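Long-range contact in adenine phosphoribosyltransferase (Leishmania donovani, PDB 1QB8), which probably joins adenine to 5-phospho-alpha-D-ribose 1-diphosphate to make AMP and diphosphate in purine salvage, working as a homodimer: residues His74-Asp79 / Val141-Asp146. Residues are numbered along the deposited sequence; the frame is centred on the assembly and turned at random.
Sequences HILGFD and VVLIDD. With AMP (adenosine monophosphate), chain C.
Leu-76 and Val-142 share the shortest of four backbone hydrogen bonds between these parallel strands, Leu-76 N to Val-142 O at 2.7 Å. On either side of it Val-142 N gives to His-74 O and Ile-144 N to Leu-76 O, and the series ends with Phe-78 N on Ile-144 O at 3.0 Å. Just beyond that last bond the second strand delivers its two acids to the nucleotide. Asp-145 OD1 lies 2.4 Å from O3' of AMP, and Asp-146 OD2 lies 2.9 Å from O2'. The backbone N of Asp-146 bonds to Asp-145 OD2 from above the carboxylate plane, which helps to fix that group, and Arg-81 forms a salt bridge with Asp-146. Paired acids at the C-terminal end of a hydrophobic strand are the PRPP-binding signature of type I phosphoribosyltransferases; in this enzyme strand 140-145 lies between 74-78 and 167-173 in the parallel core of the sheet, and Asp-145 also belongs to the magnesium-binding sites. The Phe-78 side chain lies against Asp-145 and touches Thr-153, itself a binding residue for AMP and magnesium. With CG anti to its carbonyl carbon (chi1 -57°), the ring reaches across the neighbouring strand: Ile-144 O sits over one face, Leu-143 CD2 meets the edge 4.0 Å from CZ, and Asp-145 OD1 comes within 3.4 Å of CD2, the carboxylate turned 66° from the ring. On the face with His-74, Leu-76, Val-141 and Leu-143, Leu-76 CB packs 3.6 Å from Val-141 CG1; branched Val-141 and Leu-143 suit the apolar cover of helix 152-163, while Leu-76 also meets strand 97-100. Across the other face, Ile-75 runs alongside Val-142, CD1 to CB 3.7 Å, while Ile-144 CG2 rests against the CA of Gly-77.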
# COMPACT_ATOMS: atom_id res chain seq x y z
N HIS A 74 7.54 -15.29 -4.74
CA HIS A 74 7.22 -13.86 -4.78
C HIS A 74 5.76 -13.58 -4.47
O HIS A 74 4.88 -14.43 -4.66
CB HIS A 74 7.46 -13.28 -6.19
CG HIS A 74 8.89 -13.29 -6.65
ND1 HIS A 74 9.53 -14.43 -7.07
CD2 HIS A 74 9.77 -12.28 -6.83
CE1 HIS A 74 10.74 -14.12 -7.50
NE2 HIS A 74 10.91 -12.82 -7.36
N ILE A 75 5.50 -12.35 -4.03
CA ILE A 75 4.14 -11.88 -3.76
C ILE A 75 4.00 -10.62 -4.63
O ILE A 75 4.84 -9.71 -4.55
CB ILE A 75 3.92 -11.47 -2.28
CG1 ILE A 75 4.28 -12.61 -1.32
CG2 ILE A 75 2.47 -11.05 -2.07
CD1 ILE A 75 3.42 -13.83 -1.43
N LEU A 76 3.00 -10.59 -5.50
CA LEU A 76 2.76 -9.43 -6.36
C LEU A 76 1.45 -8.77 -5.93
O LEU A 76 0.37 -9.32 -6.16
CB LEU A 76 2.68 -9.86 -7.82
CG LEU A 76 2.25 -8.79 -8.84
CD1 LEU A 76 3.35 -7.75 -8.97
CD2 LEU A 76 1.98 -9.44 -10.18
N GLY A 77 1.55 -7.59 -5.31
CA GLY A 77 0.37 -6.89 -4.85
C GLY A 77 -0.04 -5.79 -5.81
O GLY A 77 0.80 -5.12 -6.40
N PHE A 78 -1.35 -5.58 -5.92
CA PHE A 78 -1.91 -4.58 -6.82
C PHE A 78 -2.05 -3.20 -6.16
O PHE A 78 -2.49 -3.09 -5.02
CB PHE A 78 -3.28 -5.05 -7.34
CG PHE A 78 -3.25 -6.40 -8.06
CD1 PHE A 78 -2.05 -7.06 -8.33
CD2 PHE A 78 -4.45 -7.00 -8.46
CE1 PHE A 78 -2.05 -8.29 -8.98
CE2 PHE A 78 -4.45 -8.23 -9.11
CZ PHE A 78 -3.25 -8.88 -9.37
N ASP A 79 -1.66 -2.16 -6.90
CA ASP A 79 -1.73 -0.77 -6.44
C ASP A 79 -3.21 -0.35 -6.29
O ASP A 79 -3.97 -0.47 -7.24
CB ASP A 79 -1.04 0.11 -7.50
CG ASP A 79 -0.81 1.55 -7.06
OD1 ASP A 79 -1.34 1.99 -6.03
OD2 ASP A 79 -0.07 2.26 -7.77
N VAL A 141 4.61 -16.98 -8.29
CA VAL A 141 4.02 -15.77 -7.76
C VAL A 141 2.59 -15.83 -7.25
O VAL A 141 1.69 -16.33 -7.92
CB VAL A 141 4.04 -14.67 -8.85
CG1 VAL A 141 3.72 -13.30 -8.26
CG2 VAL A 141 5.39 -14.65 -9.56
N VAL A 142 2.40 -15.26 -6.06
CA VAL A 142 1.09 -15.16 -5.45
C VAL A 142 0.61 -13.73 -5.75
O VAL A 142 1.32 -12.76 -5.47
CB VAL A 142 1.16 -15.35 -3.93
CG1 VAL A 142 -0.21 -15.10 -3.29
CG2 VAL A 142 1.62 -16.75 -3.60
N LEU A 143 -0.55 -13.61 -6.40
CA LEU A 143 -1.12 -12.30 -6.73
C LEU A 143 -2.09 -11.93 -5.61
O LEU A 143 -2.86 -12.79 -5.16
CB LEU A 143 -1.88 -12.36 -8.07
CG LEU A 143 -1.10 -12.25 -9.38
CD1 LEU A 143 0.01 -13.26 -9.43
CD2 LEU A 143 -2.05 -12.46 -10.54
N ILE A 144 -2.08 -10.67 -5.19
CA ILE A 144 -2.97 -10.24 -4.10
C ILE A 144 -3.54 -8.83 -4.24
O ILE A 144 -2.86 -7.90 -4.67
CB ILE A 144 -2.27 -10.39 -2.72
CG1 ILE A 144 -3.28 -10.23 -1.58
CG2 ILE A 144 -1.16 -9.38 -2.56
CD1 ILE A 144 -2.73 -10.59 -0.21
N ASP A 145 -4.81 -8.69 -3.86
CA ASP A 145 -5.54 -7.42 -3.88
C ASP A 145 -6.66 -7.56 -2.85
O ASP A 145 -6.92 -8.67 -2.37
CB ASP A 145 -6.13 -7.18 -5.27
CG ASP A 145 -6.46 -5.71 -5.52
OD1 ASP A 145 -6.87 -5.40 -6.65
OD2 ASP A 145 -6.28 -4.87 -4.62
N ASP A 146 -7.34 -6.47 -2.51
CA ASP A 146 -8.41 -6.55 -1.53
C ASP A 146 -9.73 -7.11 -2.06
O ASP A 146 -10.28 -8.05 -1.48
CB ASP A 146 -8.64 -5.22 -0.80
CG ASP A 146 -9.26 -4.15 -1.69
OD1 ASP A 146 -10.01 -3.31 -1.15
OD2 ASP A 146 -8.99 -4.15 -2.91
P AMP C . -11.56 -5.37 -10.86
O1P AMP C . -10.42 -5.08 -11.76
O2P AMP C . -11.68 -6.72 -10.28
O3P AMP C . -12.92 -4.99 -11.60
O5' AMP C . -11.55 -4.37 -9.72
C5' AMP C . -10.53 -3.25 -9.64
C4' AMP C . -10.31 -2.76 -8.22
O4' AMP C . -11.38 -1.89 -7.89
C3' AMP C . -10.31 -3.90 -7.15
O3' AMP C . -9.02 -4.24 -6.68
C2' AMP C . -11.04 -3.37 -5.96
O2' AMP C . -10.10 -2.65 -5.17
C1' AMP C . -11.96 -2.43 -6.74
N9 AMP C . -13.39 -2.47 -6.58
C8 AMP C . -14.32 -2.95 -7.46
N7 AMP C . -15.48 -3.11 -6.90
C5 AMP C . -15.35 -2.72 -5.57
C6 AMP C . -16.22 -2.66 -4.46
N6 AMP C . -17.51 -3.02 -4.54
N1 AMP C . -15.68 -2.20 -3.30
C2 AMP C . -14.40 -1.84 -3.24
N3 AMP C . -13.47 -1.85 -4.20
C4 AMP C . -14.00 -2.31 -5.38